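PDB 4KKI: transcobalamin-1 from Homo sapiens, which binds vitamin B12 with femtomolar affinity, recognises other corrinoids too, and protects the vitamin from the acid of the stomach. Local coordinates for residues A[41-46]-A[286-291]; A[336-341]-A[348-353]. All blocks are in the same frame, centred on the assembly; numbering follows the deposited sequence.

Interaction 1: residues A[41-46]-A[286-291]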
ATOM      1  N   ASN A  41      -9.639  15.501   5.962  1.00 36.06           N
ATOM      2  CA  ASN A  41     -10.396  15.225   7.178  1.00 42.78           C
ATOM      3  C   ASN A  41     -10.104  13.844   7.747  1.00 46.08           C
ATOM      4  O   ASN A  41      -9.794  13.714   8.927  1.00 48.15           O
ATOM      5  CB  ASN A  41     -11.899  15.391   6.935  1.00 47.10           C
ATOM      6  CG  ASN A  41     -12.282  16.826   6.639  1.00 57.70           C
ATOM      7  OD1 ASN A  41     -11.610  17.761   7.076  1.00 54.29           O
ATOM      8  ND2 ASN A  41     -13.367  17.008   5.895  1.00 60.77           N
ATOM      9  N   THR A  42     -10.189  12.826   6.897  1.00 48.13           N
ATOM     10  CA  THR A  42      -9.895  11.448   7.285  1.00 49.06           C
ATOM     11  C   THR A  42      -8.531  11.303   7.968  1.00 47.72           C
ATOM     12  O   THR A  42      -8.419  10.681   9.023  1.00 48.21           O
ATOM     13  CB  THR A  42      -9.958  10.505   6.063  1.00 48.59           C
ATOM     14  OG1 THR A  42     -11.315  10.386   5.617  1.00 51.05           O
ATOM     15  CG2 THR A  42      -9.427   9.127   6.415  1.00 35.51           C
ATOM     16  N   MET A  43      -7.501  11.894   7.371  1.00 46.26           N
ATOM     17  CA  MET A  43      -6.151  11.803   7.920  1.00 43.89           C
ATOM     18  C   MET A  43      -6.023  12.533   9.256  1.00 46.31           C
ATOM     19  O   MET A  43      -5.246  12.124  10.119  1.00 46.91           O
ATOM     20  CB  MET A  43      -5.125  12.316   6.904  1.00 37.67           C
ATOM     21  CG  MET A  43      -5.204  11.584   5.566  1.00 55.54           C
ATOM     22  SD  MET A  43      -4.260  12.328   4.220  1.00 62.95           S
ATOM     23  CE  MET A  43      -2.649  11.615   4.503  1.00 54.13           C
ATOM     24  N   ILE A  44      -6.797  13.598   9.433  1.00 48.37           N
ATOM     25  CA  ILE A  44      -6.803  14.323  10.701  1.00 48.68           C
ATOM     26  C   ILE A  44      -7.433  13.491  11.823  1.00 51.83           C
ATOM     27  O   ILE A  44      -6.943  13.497  12.953  1.00 52.17           O
ATOM     28  CB  ILE A  44      -7.521  15.688  10.590  1.00 57.41           C
ATOM     29  CG1 ILE A  44      -6.844  16.570   9.543  1.00 58.98           C
ATOM     30  CG2 ILE A  44      -7.520  16.408  11.928  1.00 50.22           C
ATOM     31  CD1 ILE A  44      -5.400  16.874   9.848  1.00 57.65           C
ATOM     32  N   GLN A  45      -8.509  12.771  11.509  1.00 47.73           N
ATOM     33  CA  GLN A  45      -9.199  11.964  12.519  1.00 54.14           C
ATOM     34  C   GLN A  45      -8.333  10.804  12.995  1.00 50.49           C
ATOM     35  O   GLN A  45      -8.556  10.260  14.077  1.00 52.39           O
ATOM     36  CB  GLN A  45     -10.532  11.408  12.000  1.00 71.43           C
ATOM     37  CG  GLN A  45     -11.319  12.306  11.057  1.00 89.31           C
ATOM     38  CD  GLN A  45     -11.947  13.516  11.728  1.00102.54           C
ATOM     39  OE1 GLN A  45     -11.638  13.848  12.873  1.00106.72           O
ATOM     40  NE2 GLN A  45     -12.843  14.183  11.009  1.00105.51           N
ATOM     41  N   SER A  46      -7.350  10.426  12.182  1.00 41.34           N
ATOM     42  CA  SER A  46      -6.472   9.308  12.513  1.00 45.50           C
ATOM     43  C   SER A  46      -5.600   9.604  13.736  1.00 52.96           C
ATOM     44  O   SER A  46      -4.981   8.699  14.295  1.00 50.75           O
ATOM     45  CB  SER A  46      -5.607   8.911  11.311  1.00 42.53           C
ATOM     46  OG  SER A  46      -4.671   9.921  10.985  1.00 47.76           O
ATOM     47  N   ALA A 286      -5.785   4.422   3.012  1.00 33.47           N
ATOM     48  CA  ALA A 286      -6.186   4.572   1.620  1.00 36.44           C
ATOM     49  C   ALA A 286      -6.143   6.036   1.200  1.00 44.21           C
ATOM     50  O   ALA A 286      -5.751   6.356   0.078  1.00 43.28           O
ATOM     51  CB  ALA A 286      -7.573   3.987   1.395  1.00 23.56           C
ATOM     52  N   ALA A 287      -6.549   6.920   2.106  1.00 40.71           N
ATOM     53  CA  ALA A 287      -6.514   8.352   1.835  1.00 45.96           C
ATOM     54  C   ALA A 287      -5.077   8.819   1.628  1.00 40.57           C
ATOM     55  O   ALA A 287      -4.797   9.613   0.730  1.00 34.50           O
ATOM     56  CB  ALA A 287      -7.173   9.127   2.967  1.00 37.71           C
ATOM     57  N   ALA A 288      -4.170   8.308   2.453  1.00 33.62           N
ATOM     58  CA  ALA A 288      -2.760   8.663   2.352  1.00 37.44           C
ATOM     59  C   ALA A 288      -2.141   8.225   1.028  1.00 37.83           C
ATOM     60  O   ALA A 288      -1.361   8.963   0.426  1.00 34.39           O
ATOM     61  CB  ALA A 288      -1.977   8.078   3.522  1.00 37.43           C
ATOM     62  N   GLN A 289      -2.486   7.028   0.570  1.00 35.94           N
ATOM     63  CA  GLN A 289      -1.858   6.487  -0.634  1.00 42.79           C
ATOM     64  C   GLN A 289      -2.356   7.134  -1.923  1.00 38.93           C
ATOM     65  O   GLN A 289      -1.633   7.172  -2.918  1.00 37.02           O
ATOM     66  CB  GLN A 289      -2.024   4.969  -0.700  1.00 42.31           C
ATOM     67  CG  GLN A 289      -1.257   4.233   0.375  1.00 35.19           C
ATOM     68  CD  GLN A 289      -1.341   2.729   0.225  1.00 37.09           C
ATOM     69  OE1 GLN A 289      -0.482   1.997   0.718  1.00 38.53           O
ATOM     70  NE2 GLN A 289      -2.378   2.258  -0.457  1.00 31.19           N
ATOM     71  N   VAL A 290      -3.583   7.647  -1.904  1.00 36.90           N
ATOM     72  CA  VAL A 290      -4.179   8.206  -3.114  1.00 35.20           C
ATOM     73  C   VAL A 290      -3.837   9.687  -3.313  1.00 39.49           C
ATOM     74  O   VAL A 290      -3.775  10.169  -4.443  1.00 38.50           O
ATOM     75  CB  VAL A 290      -5.717   8.004  -3.146  1.00 36.46           C
ATOM     76  CG1 VAL A 290      -6.419   8.974  -2.201  1.00 36.47           C
ATOM     77  CG2 VAL A 290      -6.246   8.165  -4.562  1.00 34.25           C
ATOM     78  N   LEU A 291      -3.586  10.391  -2.213  1.00 33.38           N
ATOM     79  CA  LEU A 291      -3.405  11.844  -2.237  1.00 31.51           C
ATOM     80  C   LEU A 291      -2.298  12.414  -3.148  1.00 28.76           C
ATOM     81  O   LEU A 291      -2.563  13.345  -3.909  1.00 41.64           O
ATOM     82  CB  LEU A 291      -3.268  12.400  -0.811  1.00 32.64           C
ATOM     83  CG  LEU A 291      -3.056  13.911  -0.700  1.00 37.58           C
ATOM     84  CD1 LEU A 291      -4.271  14.662  -1.233  1.00 25.90           C
ATOM     85  CD2 LEU A 291      -2.748  14.320   0.740  1.00 38.10           C
TER
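Met43 and Ala287 face each other where segments 41-45 and 286-291 of two helices pass, their N-to-C directions at 135°, their axes 9.7 Å apart at closest approach and the CA atoms of this pair 7.0 Å apart. Met43 carries most of the contact, and it meets three residues of the other helix with three successive atoms of its side chain. Near the backbone, Met43 CG rests against Ala287 CB at 4.1 Å. Further out, Met43 SD lies 4.3 Å from Leu291 CD2, one turn along from Ala287. The chain then bends at its last torsion (chi3 85°), which places the methyl group CE over Ala288, 3.7 Å from both Ala288 CA and Ala288 CB. The small side chain of Ala288 lets CE come as near to CA as to CB.

Thr42 adds a smaller touch beside it. Its methyl CG2 stands anti to the backbone N and meets Ala287 CB at 4.1 Å, so that this one alanine methyl is shared between Thr42 and Met43. The hydroxyl OG1 of Thr42 is engaged within its own helix, hydrogen-bonded to Pro38 O. Between the two segments the contact is apolar throughout.

Helix 55-63 completes the surroundings: Val57, Ser60 and Leu61 touch Met43, and Ser60 OG is hydrogen-bonded to Ala288 O. Leu39, one turn before Met43, extends the same packing to Ala287, Val290 and Leu291. On helix 284-294, Gln289 points its CB away from helix 37-45 and donates from NE2 to O63 of cyanocobalamin. The contact is helix-to-helix packing in the alpha6-alpha6 barrel of the N-terminal domain, joining an early helix to the back of a late one that contributes a corrinoid-binding residue.

Interaction 2: residues A[336-341]-A[348-353]. With NAG (2-acetamido-2-deoxy-beta-D-glucopyranose), chain C; NAG (2-acetamido-2-deoxy-beta-D-glucopyranose), chain H.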
ATOM      1  N   VAL A 336     -27.518 -12.793   5.129  1.00 56.37           N
ATOM      2  CA  VAL A 336     -26.533 -13.178   4.121  1.00 55.12           C
ATOM      3  C   VAL A 336     -26.168 -14.658   4.209  1.00 51.33           C
ATOM      4  O   VAL A 336     -26.429 -15.317   5.215  1.00 51.36           O
ATOM      5  CB  VAL A 336     -25.232 -12.363   4.270  1.00 54.70           C
ATOM      6  CG1 VAL A 336     -25.468 -10.898   3.933  1.00 48.73           C
ATOM      7  CG2 VAL A 336     -24.677 -12.514   5.679  1.00 46.50           C
ATOM      8  N   ASN A 337     -25.553 -15.169   3.149  1.00 59.70           N
ATOM      9  CA  ASN A 337     -25.041 -16.534   3.138  1.00 63.87           C
ATOM     10  C   ASN A 337     -23.550 -16.551   3.477  1.00 68.10           C
ATOM     11  O   ASN A 337     -22.700 -16.469   2.590  1.00 77.08           O
ATOM     12  CB  ASN A 337     -25.289 -17.185   1.773  1.00 75.33           C
ATOM     13  CG  ASN A 337     -24.764 -18.609   1.695  1.00 90.60           C
ATOM     14  OD1 ASN A 337     -24.723 -19.328   2.694  1.00 92.71           O
ATOM     15  ND2 ASN A 337     -24.348 -19.018   0.498  1.00 99.00           N
ATOM     16  N   TYR A 338     -23.242 -16.654   4.766  1.00 57.03           N
ATOM     17  CA  TYR A 338     -21.859 -16.658   5.232  1.00 59.65           C
ATOM     18  C   TYR A 338     -21.251 -18.054   5.215  1.00 63.99           C
ATOM     19  O   TYR A 338     -21.772 -18.978   5.842  1.00 63.12           O
ATOM     20  CB  TYR A 338     -21.769 -16.077   6.642  1.00 59.43           C
ATOM     21  CG  TYR A 338     -20.376 -16.083   7.230  1.00 59.45           C
ATOM     22  CD1 TYR A 338     -19.392 -15.232   6.743  1.00 58.38           C
ATOM     23  CD2 TYR A 338     -20.048 -16.929   8.283  1.00 54.65           C
ATOM     24  CE1 TYR A 338     -18.121 -15.227   7.281  1.00 58.28           C
ATOM     25  CE2 TYR A 338     -18.778 -16.931   8.828  1.00 61.85           C
ATOM     26  CZ  TYR A 338     -17.818 -16.077   8.323  1.00 60.89           C
ATOM     27  OH  TYR A 338     -16.552 -16.071   8.861  1.00 47.06           O
ATOM     28  N   SER A 339     -20.139 -18.200   4.504  1.00 57.79           N
ATOM     29  CA  SER A 339     -19.476 -19.492   4.403  1.00 60.58           C
ATOM     30  C   SER A 339     -17.979 -19.398   4.683  1.00 64.00           C
ATOM     31  O   SER A 339     -17.340 -18.388   4.385  1.00 64.62           O
ATOM     32  CB  SER A 339     -19.721 -20.117   3.027  1.00 52.22           C
ATOM     33  OG  SER A 339     -19.165 -19.323   1.996  1.00 64.86           O
ATOM     34  N   VAL A 340     -17.433 -20.457   5.269  1.00 53.65           N
ATOM     35  CA  VAL A 340     -15.997 -20.565   5.487  1.00 45.63           C
ATOM     36  C   VAL A 340     -15.460 -21.755   4.704  1.00 47.83           C
ATOM     37  O   VAL A 340     -15.750 -22.904   5.037  1.00 55.08           O
ATOM     38  CB  VAL A 340     -15.657 -20.749   6.976  1.00 50.72           C
ATOM     39  CG1 VAL A 340     -14.168 -21.016   7.150  1.00 48.63           C
ATOM     40  CG2 VAL A 340     -16.086 -19.527   7.778  1.00 50.02           C
ATOM     41  N   ARG A 341     -14.690 -21.476   3.657  1.00 47.81           N
ATOM     42  CA  ARG A 341     -14.151 -22.532   2.806  1.00 49.06           C
ATOM     43  C   ARG A 341     -12.668 -22.799   3.063  1.00 56.53           C
ATOM     44  O   ARG A 341     -11.837 -21.894   2.994  1.00 65.68           O
ATOM     45  CB  ARG A 341     -14.387 -22.213   1.326  1.00 45.40           C
ATOM     46  CG  ARG A 341     -13.555 -23.056   0.366  1.00 50.03           C
ATOM     47  CD  ARG A 341     -13.994 -22.873  -1.083  1.00 42.14           C
ATOM     48  NE  ARG A 341     -15.167 -23.685  -1.400  1.00 76.31           N
ATOM     49  CZ  ARG A 341     -16.401 -23.206  -1.525  1.00 83.93           C
ATOM     50  NH1 ARG A 341     -16.631 -21.909  -1.373  1.00 84.31           N
ATOM     51  NH2 ARG A 341     -17.404 -24.025  -1.809  1.00 87.44           N
ATOM     52  N   THR A 348     -23.793 -20.848   7.047  1.00 64.82           N
ATOM     53  CA  THR A 348     -25.017 -20.542   7.777  1.00 69.14           C
ATOM     54  C   THR A 348     -25.652 -19.303   7.168  1.00 72.48           C
ATOM     55  O   THR A 348     -25.043 -18.628   6.339  1.00 78.72           O
ATOM     56  CB  THR A 348     -24.750 -20.243   9.270  1.00 72.82           C
ATOM     57  OG1 THR A 348     -23.611 -19.380   9.394  1.00 82.25           O
ATOM     58  CG2 THR A 348     -24.496 -21.518  10.045  1.00 74.92           C
ATOM     59  N   ASN A 349     -26.862 -18.999   7.592  1.00 65.77           N
ATOM     60  CA  ASN A 349     -27.453 -17.733   7.258  1.00 60.72           C
ATOM     61  C   ASN A 349     -27.405 -16.901   8.517  1.00 67.57           C
ATOM     62  O   ASN A 349     -27.947 -17.285   9.540  1.00 75.91           O
ATOM     63  CB  ASN A 349     -28.874 -17.901   6.729  1.00 58.94           C
ATOM     64  CG  ASN A 349     -29.791 -18.607   7.707  1.00 71.16           C
ATOM     65  OD1 ASN A 349     -29.435 -19.621   8.299  1.00 57.83           O
ATOM     66  ND2 ASN A 349     -30.985 -18.068   7.873  1.00 85.76           N
ATOM     67  N   VAL A 350     -26.706 -15.782   8.457  1.00 71.28           N
ATOM     68  CA  VAL A 350     -26.620 -14.893   9.609  1.00 69.44           C
ATOM     69  C   VAL A 350     -27.486 -13.656   9.404  1.00 59.80           C
ATOM     70  O   VAL A 350     -27.708 -13.215   8.275  1.00 58.86           O
ATOM     71  CB  VAL A 350     -25.162 -14.480   9.925  1.00 68.08           C
ATOM     72  CG1 VAL A 350     -24.195 -15.570   9.487  1.00 63.65           C
ATOM     73  CG2 VAL A 350     -24.813 -13.162   9.259  1.00 74.78           C
ATOM     74  N   THR A 351     -27.983 -13.107  10.497  1.00 67.31           N
ATOM     75  CA  THR A 351     -28.789 -11.908  10.418  1.00 71.94           C
ATOM     76  C   THR A 351     -28.147 -10.814  11.255  1.00 68.94           C
ATOM     77  O   THR A 351     -27.897 -10.989  12.440  1.00 68.40           O
ATOM     78  CB  THR A 351     -30.235 -12.168  10.867  1.00 65.02           C
ATOM     79  OG1 THR A 351     -30.791 -13.214  10.071  1.00 69.38           O
ATOM     80  CG2 THR A 351     -31.073 -10.927  10.689  1.00 65.26           C
ATOM     81  N   VAL A 352     -27.872  -9.689  10.613  1.00 66.35           N
ATOM     82  CA  VAL A 352     -27.231  -8.553  11.265  1.00 68.74           C
ATOM     83  C   VAL A 352     -27.996  -7.260  11.008  1.00 70.75           C
ATOM     84  O   VAL A 352     -28.801  -7.178  10.078  1.00 65.40           O
ATOM     85  CB  VAL A 352     -25.777  -8.374  10.778  1.00 56.97           C
ATOM     86  CG1 VAL A 352     -24.897  -9.507  11.286  1.00 57.41           C
ATOM     87  CG2 VAL A 352     -25.733  -8.294   9.258  1.00 54.39           C
ATOM     88  N   LEU A 353     -27.749  -6.258  11.844  1.00 77.13           N
ATOM     89  CA  LEU A 353     -28.347  -4.945  11.656  1.00 81.07           C
ATOM     90  C   LEU A 353     -27.889  -4.371  10.332  1.00 74.27           C
ATOM     91  O   LEU A 353     -26.756  -4.578   9.923  1.00 84.47           O
ATOM     92  CB  LEU A 353     -27.944  -4.002  12.788  1.00 85.04           C
ATOM     93  CG  LEU A 353     -28.347  -4.429  14.199  1.00 94.03           C
ATOM     94  CD1 LEU A 353     -27.437  -3.804  15.242  1.00 97.74           C
ATOM     95  CD2 LEU A 353     -29.796  -4.071  14.470  1.00 94.67           C
TER
HETATM   96  C1  NAG C 502     -31.968 -18.642   8.774  1.00 87.41           C
HETATM   97  C2  NAG C 502     -32.587 -18.072  10.071  1.00 89.80           C
HETATM   98  C3  NAG C 502     -33.782 -18.830  10.642  1.00 91.17           C
HETATM   99  C4  NAG C 502     -34.637 -19.404   9.542  1.00 86.78           C
HETATM  100  C5  NAG C 502     -33.759 -20.266   8.669  1.00 86.75           C
HETATM  101  C6  NAG C 502     -34.599 -21.012   7.646  1.00 91.52           C
HETATM  102  C7  NAG C 502     -30.811 -16.906  11.217  1.00 85.96           C
HETATM  103  C8  NAG C 502     -29.927 -16.880  12.426  1.00 76.43           C
HETATM  104  N2  NAG C 502     -31.542 -18.002  11.067  1.00 85.53           N
HETATM  105  O3  NAG C 502     -34.591 -17.943  11.414  1.00 88.49           O
HETATM  106  O4  NAG C 502     -35.671 -20.189  10.124  1.00 76.64           O
HETATM  107  O5  NAG C 502     -32.877 -19.401   7.979  1.00 83.81           O
HETATM  108  O6  NAG C 502     -35.148 -20.084   6.707  1.00 83.14           O
HETATM  109  O7  NAG C 502     -30.862 -15.985  10.423  1.00 86.58           O
HETATM  110  C1  NAG H 507     -24.519 -20.444   0.373  1.00105.77           C
HETATM  111  C2  NAG H 507     -25.263 -20.810  -0.909  1.00111.68           C
HETATM  112  C3  NAG H 507     -25.458 -22.315  -1.010  1.00111.53           C
HETATM  113  C4  NAG H 507     -24.122 -23.024  -0.847  1.00116.09           C
HETATM  114  C5  NAG H 507     -23.397 -22.548   0.407  1.00116.47           C
HETATM  115  C6  NAG H 507     -22.003 -23.161   0.458  1.00121.70           C
HETATM  116  C7  NAG H 507     -26.908 -19.470  -2.082  1.00115.44           C
HETATM  117  C8  NAG H 507     -28.383 -19.348  -2.330  1.00114.99           C
HETATM  118  N2  NAG H 507     -26.543 -20.128  -0.984  1.00114.18           N
HETATM  119  O3  NAG H 507     -26.012 -22.640  -2.265  1.00108.06           O
HETATM  120  O4  NAG H 507     -24.331 -24.416  -0.763  1.00118.17           O
HETATM  121  O5  NAG H 507     -23.288 -21.137   0.440  1.00110.29           O
HETATM  122  O6  NAG H 507     -21.297 -22.622   1.551  1.00125.99           O
HETATM  123  O7  NAG H 507     -26.100 -18.980  -2.870  1.00115.22           O
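Strands 333-341 and 345-353 form an antiparallel beta hairpin at one margin of the five-stranded mixed sheet of the C-terminal beta domain. In the hydrogen-bonded pair Val336-Val350, Val336 N donates to Val350 O at 3.2 Å and Val350 N returns a bond to Val336 O. In the next such pair, the bond from Thr348 N to Tyr338 O (3.0 Å) is nearly straight at 164°, whereas that from Tyr338 N to Thr348 O is weak and bent to 131°. Between them, Asn349 CA makes a C-H...O contact with Val336 O. On the face of Val336, Tyr338, Thr348 and Val350, Val336 CG2 meets Val350 CG2 at 3.6 Å, Val350 CG1 packs against Tyr338 CB at 3.8 Å, and Thr348 OG1 lies at the tyrosine ring's edge.

The other face bears sugar. Asn337, its CG anti to the backbone N (chi1 179°), and Asn349 are each bonded through ND2 to C1 of an N-acetylglucosamine. Thr351 OG1, also hydrogen-bonded to Ser335 OG, donates to O7 of the Asn349 sugar at 2.8 Å. One face is thus largely apolar, covered in part by helix 358-368, the other glycosylated, and the Thr351 bond would restrain the acetamido group.

In the fold
The two contacts belong to different domains, interaction 1 to the N-terminal helical barrel and interaction 2 to the C-terminal beta domain. Their centres lie 31 Å apart and their nearest atoms about 22 Å, with no touch between them. They follow in series along the chain, with the flexible linker 311-332 running between the domains. Gln289, on segment 286-291 but not part of its packing against 41-46, binds cyanocobalamin; the side chain of Ala287 is about 10 Å from the cyanocobalamin. Interaction 2 lies a shell behind the pocket: the side chain of Tyr338 is about 11 Å from the ligand, and about 7 Å from the side chains of the binding residues Ile386 and Leu404.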